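Local coordinates for protein 3-hydroxyacyl-CoA dehydrogenase (Brucella melitensis 64/150, PDB 4PN3) that probably catalyses the NAD-dependent, reversible oxidation of 3-hydroxyacyl-CoA to 3-ketoacyl-CoA, as a tetrameric short-chain dehydrogenase with a Rossmann fold, at residues A[38-43]-A[55-60]; A[201-206]-A[228-233]. All coordinates share one frame; numbering follows the deposited sequence.

Contact 1: A[38-43]-A[55-60]; sequences AKVVLL and KALGAS
Two torsions set up the meeting of Lys39 and Ser60: the lysine starts with CG turned away from its own carbonyl carbon (chi1 -54°), and with the further bend at chi2 this carries Lys39 CD and CE alongside Ser60 CB and OG, the hydroxyl likewise lying beside its own backbone N (chi1 -73°). Lys39 CD comes 3.5 Å from Ser60 OG, an approach of aliphatic carbon to hydroxyl. The site belongs to a beta-alpha-beta unit of the Rossmann fold, in which strand 39-44 is followed by helix 47-57 and then by strand 61-65, the outermost of the parallel sheet within this chain. Gly58 takes the chain out of the helix with positive phi, and by Ser60 it is already alongside strand 39-44. There Val40 N donates to Ser60 O over 3.0 Å in a nearly straight bond; Val40 also pairs by backbone with Arg62, so this bond leads into the sheet pairing of the two strands. Lys39 CA also makes a CA-H...O contact with Ser60 O, at 3.5 Å. Further along the strand, Leu57 points from the last helical turn toward it, and Leu57 CD1 meets Val40 CG1 and Leu42 CD1, each at 4.3 Å, a loose apolar contact. Ser30 of helix 24-35 touches all three of these side chains, and Val34 adds to the packing on Val40. At the other end of the contact a water donates to Ala38 O at 3.0 Å and lies 2.5 Å from Ser60 OG.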
loop_
_atom_site.group_PDB
_atom_site.type_symbol
_atom_site.label_atom_id
_atom_site.label_comp_id
_atom_site.label_asym_id
_atom_site.label_seq_id
_atom_site.Cartn_x
_atom_site.Cartn_y
_atom_site.Cartn_z
ATOM N N ALA A 38 -7.532 22.415 26.183
ATOM C CA ALA A 38 -6.180 22.679 25.716
ATOM C C ALA A 38 -6.016 24.134 25.315
ATOM O O ALA A 38 -6.996 24.859 25.192
ATOM C CB ALA A 38 -5.814 21.772 24.560
ATOM N N LYS A 39 -4.761 24.546 25.138
ATOM C CA LYS A 39 -4.449 25.836 24.545
ATOM C C LYS A 39 -4.252 25.681 23.028
ATOM O O LYS A 39 -3.685 24.709 22.591
ATOM C CB LYS A 39 -3.196 26.453 25.222
ATOM C CG LYS A 39 -3.294 26.544 26.738
ATOM C CD LYS A 39 -4.615 27.159 27.181
ATOM C CE LYS A 39 -4.602 27.619 28.633
ATOM N NZ LYS A 39 -4.015 26.563 29.524
ATOM N N VAL A 40 -4.670 26.682 22.256
ATOM C CA VAL A 40 -4.396 26.734 20.818
ATOM C C VAL A 40 -3.748 28.060 20.380
ATOM O O VAL A 40 -4.230 29.133 20.708
ATOM C CB VAL A 40 -5.654 26.540 19.939
ATOM C CG1 VAL A 40 -6.719 27.593 20.191
ATOM C CG2 VAL A 40 -5.248 26.637 18.473
ATOM N N VAL A 41 -2.714 27.923 19.565
ATOM C CA VAL A 41 -2.267 28.976 18.701
ATOM C C VAL A 41 -2.720 28.678 17.267
ATOM O O VAL A 41 -2.244 27.777 16.626
ATOM C CB VAL A 41 -0.737 29.109 18.748
ATOM C CG1 VAL A 41 -0.244 30.238 17.875
ATOM C CG2 VAL A 41 -0.310 29.290 20.193
ATOM N N LEU A 42 -3.587 29.523 16.770
ATOM C CA LEU A 42 -4.054 29.464 15.403
ATOM C C LEU A 42 -3.098 30.150 14.430
ATOM O O LEU A 42 -2.774 31.299 14.592
ATOM C CB LEU A 42 -5.432 30.166 15.299
ATOM C CG LEU A 42 -6.587 29.440 15.984
ATOM C CD1 LEU A 42 -6.667 29.762 17.449
ATOM C CD2 LEU A 42 -7.884 29.826 15.311
ATOM N N LEU A 43 -2.769 29.456 13.354
ATOM C CA LEU A 43 -2.011 30.045 12.268
ATOM C C LEU A 43 -2.817 29.993 10.961
ATOM O O LEU A 43 -3.368 28.948 10.577
ATOM C CB LEU A 43 -0.707 29.315 12.075
ATOM C CG LEU A 43 0.135 29.037 13.308
ATOM C CD1 LEU A 43 1.335 28.145 12.906
ATOM C CD2 LEU A 43 0.617 30.314 13.980
ATOM N N LYS A 55 -10.960 34.931 18.667
ATOM C CA LYS A 55 -11.884 35.740 19.439
ATOM C C LYS A 55 -13.004 34.865 20.003
ATOM O O LYS A 55 -13.255 34.874 21.193
ATOM C CB LYS A 55 -12.446 36.851 18.538
ATOM N N ALA A 56 -13.655 34.109 19.132
ATOM C CA ALA A 56 -14.769 33.232 19.510
ATOM C C ALA A 56 -14.381 32.114 20.476
ATOM O O ALA A 56 -15.209 31.671 21.284
ATOM C CB ALA A 56 -15.377 32.627 18.253
ATOM N N LEU A 57 -13.139 31.638 20.392
ATOM C CA LEU A 57 -12.684 30.554 21.271
ATOM C C LEU A 57 -12.253 31.044 22.668
ATOM O O LEU A 57 -12.311 30.277 23.630
ATOM C CB LEU A 57 -11.552 29.768 20.614
ATOM C CG LEU A 57 -11.878 28.984 19.336
ATOM C CD1 LEU A 57 -10.610 28.454 18.679
ATOM C CD2 LEU A 57 -12.836 27.840 19.627
ATOM N N GLY A 58 -11.839 32.314 22.782
ATOM C CA GLY A 58 -11.581 32.933 24.091
ATOM C C GLY A 58 -10.141 32.900 24.549
ATOM O O GLY A 58 -9.203 32.840 23.722
ATOM N N ALA A 59 -9.950 32.901 25.866
ATOM C CA ALA A 59 -8.630 33.128 26.499
ATOM C C ALA A 59 -7.610 32.050 26.241
ATOM O O ALA A 59 -6.416 32.309 26.271
ATOM C CB ALA A 59 -8.799 33.308 28.010
ATOM N N SER A 60 -8.099 30.833 25.978
ATOM C CA SER A 60 -7.232 29.714 25.642
ATOM C C SER A 60 -6.735 29.731 24.187
ATOM O O SER A 60 -5.963 28.859 23.813
ATOM C CB SER A 60 -7.924 28.398 25.947
ATOM O OG SER A 60 -7.982 28.199 27.341
HETATM O O HOH W 1 -8.733 25.771 27.520
#

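Contact 2: A[201-206]-A[228-233]; sequences IFKTPM and LGEPAE
The ring of Phe202 carries Gly229 over one face, with Gly229 CA 3.9 Å from the ring centroid in a CH-pi contact displaced toward the rim, while Glu230 O sits at the edge in the ring plane, 3.3 Å from Phe202 CE2. Around this CH-pi contact a single beta bridge, Phe202 with Gly229, ties the loop after strand 192-199 of the Rossmann fold to the start of helix 231-243. It closes off the helical insertion 205-220, which in short-chain dehydrogenases usually borders the substrate site. Gly229 N donates to Ile201 O at 2.8 Å, and Gly229 O accepts from Lys203 N at 2.9 Å. Leu228 packs by its two branches, CD2 on Ile201 CG2 and CD1 against Lys203 CG at 3.7 Å, the lysine crossing it at about a right angle. Lys203 and Glu230 run side by side, but their charged ends do not touch. Met246 of the second subunit packs on Phe202, placing the ring near a subunit interface. Glu233, extended at chi2 (170°), reaches back toward the helix start; its OE2 forms a salt bridge with Arg227, and Glu233 OE1 accepts from Glu230 N, the N-cap residue, at 2.9 Å.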
loop_
_atom_site.group_PDB
_atom_site.type_symbol
_atom_site.label_atom_id
_atom_site.label_comp_id
_atom_site.label_asym_id
_atom_site.label_seq_id
_atom_site.Cartn_x
_atom_site.Cartn_y
_atom_site.Cartn_z
ATOM N N ILE A 201 -13.662 13.026 1.300
ATOM C CA ILE A 201 -14.378 14.225 0.940
ATOM C C ILE A 201 -15.021 14.833 2.182
ATOM O O ILE A 201 -15.898 14.223 2.803
ATOM C CB ILE A 201 -15.449 13.943 -0.093
ATOM C CG1 ILE A 201 -14.871 13.138 -1.281
ATOM C CG2 ILE A 201 -16.027 15.239 -0.613
ATOM C CD1 ILE A 201 -15.899 12.669 -2.302
ATOM N N PHE A 202 -14.574 16.046 2.533
ATOM C CA PHE A 202 -15.097 16.769 3.676
ATOM C C PHE A 202 -15.749 18.105 3.309
ATOM O O PHE A 202 -15.450 18.683 2.257
ATOM C CB PHE A 202 -14.002 16.997 4.692
ATOM C CG PHE A 202 -13.751 15.824 5.581
ATOM C CD1 PHE A 202 -13.115 14.699 5.096
ATOM C CD2 PHE A 202 -14.171 15.836 6.910
ATOM C CE1 PHE A 202 -12.871 13.623 5.921
ATOM C CE2 PHE A 202 -13.952 14.752 7.734
ATOM C CZ PHE A 202 -13.291 13.643 7.234
ATOM N N LYS A 203 -16.677 18.551 4.131
ATOM C CA LYS A 203 -17.266 19.919 3.963
ATOM C C LYS A 203 -16.216 20.962 4.235
ATOM O O LYS A 203 -16.159 21.480 5.320
ATOM C CB LYS A 203 -18.413 20.216 4.949
ATOM C CG LYS A 203 -19.814 20.321 4.373
ATOM C CD LYS A 203 -20.819 19.928 5.443
ATOM C CE LYS A 203 -22.253 20.339 5.167
ATOM N NZ LYS A 203 -23.067 19.224 4.587
ATOM N N THR A 204 -15.381 21.231 3.259
ATOM C CA THR A 204 -14.387 22.328 3.321
ATOM C C THR A 204 -15.019 23.617 2.752
ATOM O O THR A 204 -16.064 23.535 2.133
ATOM C CB THR A 204 -13.153 21.997 2.439
ATOM O OG1 THR A 204 -13.578 21.822 1.075
ATOM C CG2 THR A 204 -12.434 20.708 2.915
ATOM N N PRO A 205 -14.350 24.789 2.897
ATOM C CA PRO A 205 -14.782 26.009 2.186
ATOM C C PRO A 205 -14.860 25.876 0.652
ATOM O O PRO A 205 -15.790 26.393 0.064
ATOM C CB PRO A 205 -13.768 27.113 2.637
ATOM C CG PRO A 205 -12.871 26.436 3.639
ATOM C CD PRO A 205 -13.350 25.070 3.935
ATOM N N MET A 206 -13.916 25.180 0.020
ATOM C CA MET A 206 -14.016 24.936 -1.428
ATOM C C MET A 206 -15.310 24.155 -1.714
ATOM O O MET A 206 -16.117 24.563 -2.556
ATOM C CB MET A 206 -12.799 24.197 -1.995
ATOM C CG MET A 206 -12.570 24.483 -3.480
ATOM S SD MET A 206 -12.724 26.242 -3.921
ATOM C CE MET A 206 -11.336 26.967 -3.064
ATOM N N LEU A 228 -20.845 13.982 2.848
ATOM C CA LEU A 228 -19.620 14.706 3.146
ATOM C C LEU A 228 -19.206 14.474 4.584
ATOM O O LEU A 228 -20.029 14.405 5.482
ATOM C CB LEU A 228 -19.819 16.191 2.919
ATOM C CG LEU A 228 -20.318 16.597 1.515
ATOM C CD1 LEU A 228 -20.492 18.104 1.453
ATOM C CD2 LEU A 228 -19.365 16.130 0.424
ATOM N N GLY A 229 -17.917 14.317 4.798
ATOM C CA GLY A 229 -17.410 14.214 6.156
ATOM C C GLY A 229 -17.504 15.577 6.879
ATOM O O GLY A 229 -17.403 16.629 6.247
ATOM N N GLU A 230 -17.736 15.524 8.188
ATOM C CA GLU A 230 -17.878 16.710 9.010
ATOM C C GLU A 230 -16.490 17.034 9.609
ATOM O O GLU A 230 -15.753 16.129 10.076
ATOM C CB GLU A 230 -18.977 16.444 10.121
ATOM C CG GLU A 230 -19.780 17.646 10.602
ATOM C CD GLU A 230 -20.646 18.328 9.529
ATOM O OE1 GLU A 230 -21.434 17.707 8.798
ATOM O OE2 GLU A 230 -20.591 19.554 9.447
ATOM N N PRO A 231 -16.089 18.309 9.578
ATOM C CA PRO A 231 -14.742 18.645 10.071
ATOM C C PRO A 231 -14.518 18.190 11.490
ATOM O O PRO A 231 -13.365 17.867 11.864
ATOM C CB PRO A 231 -14.705 20.171 9.947
ATOM C CG PRO A 231 -15.525 20.454 8.740
ATOM C CD PRO A 231 -16.655 19.412 8.778
ATOM N N ALA A 232 -15.586 18.146 12.289
ATOM C CA ALA A 232 -15.456 17.689 13.654
ATOM C C ALA A 232 -15.070 16.207 13.747
ATOM O O ALA A 232 -14.475 15.777 14.749
ATOM C CB ALA A 232 -16.729 17.970 14.424
ATOM N N GLU A 233 -15.375 15.415 12.712
ATOM C CA GLU A 233 -14.969 14.037 12.701
ATOM C C GLU A 233 -13.443 13.924 12.478
ATOM O O GLU A 233 -12.795 12.981 12.999
ATOM C CB GLU A 233 -15.776 13.249 11.634
ATOM C CG GLU A 233 -17.244 13.149 11.988
ATOM C CD GLU A 233 -18.138 12.607 10.911
ATOM O OE1 GLU A 233 -18.267 13.223 9.835
ATOM O OE2 GLU A 233 -18.764 11.538 11.153
#

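From the N terminus, strand 15-19 and helix 24-35 come first, and contact 1 then closes a short loop: residues 38-43 meet 55-60 after 11 intervening residues, most of them in helix 47-57, and the chain goes on into strand 61-65. Contact 2 opens much later, past strand 192-199, and closes the excursion through helices 205-209 and 212-220 at the start of helix 231-243. The two are in series, neither nested nor crossed, with centres about 21 Å apart and nearest atoms about 12 Å apart. Helix 24-35 packs against both contacts, with Leu25 and Ala28 on the contact 2 side. The second subunit touches contact 2 alone.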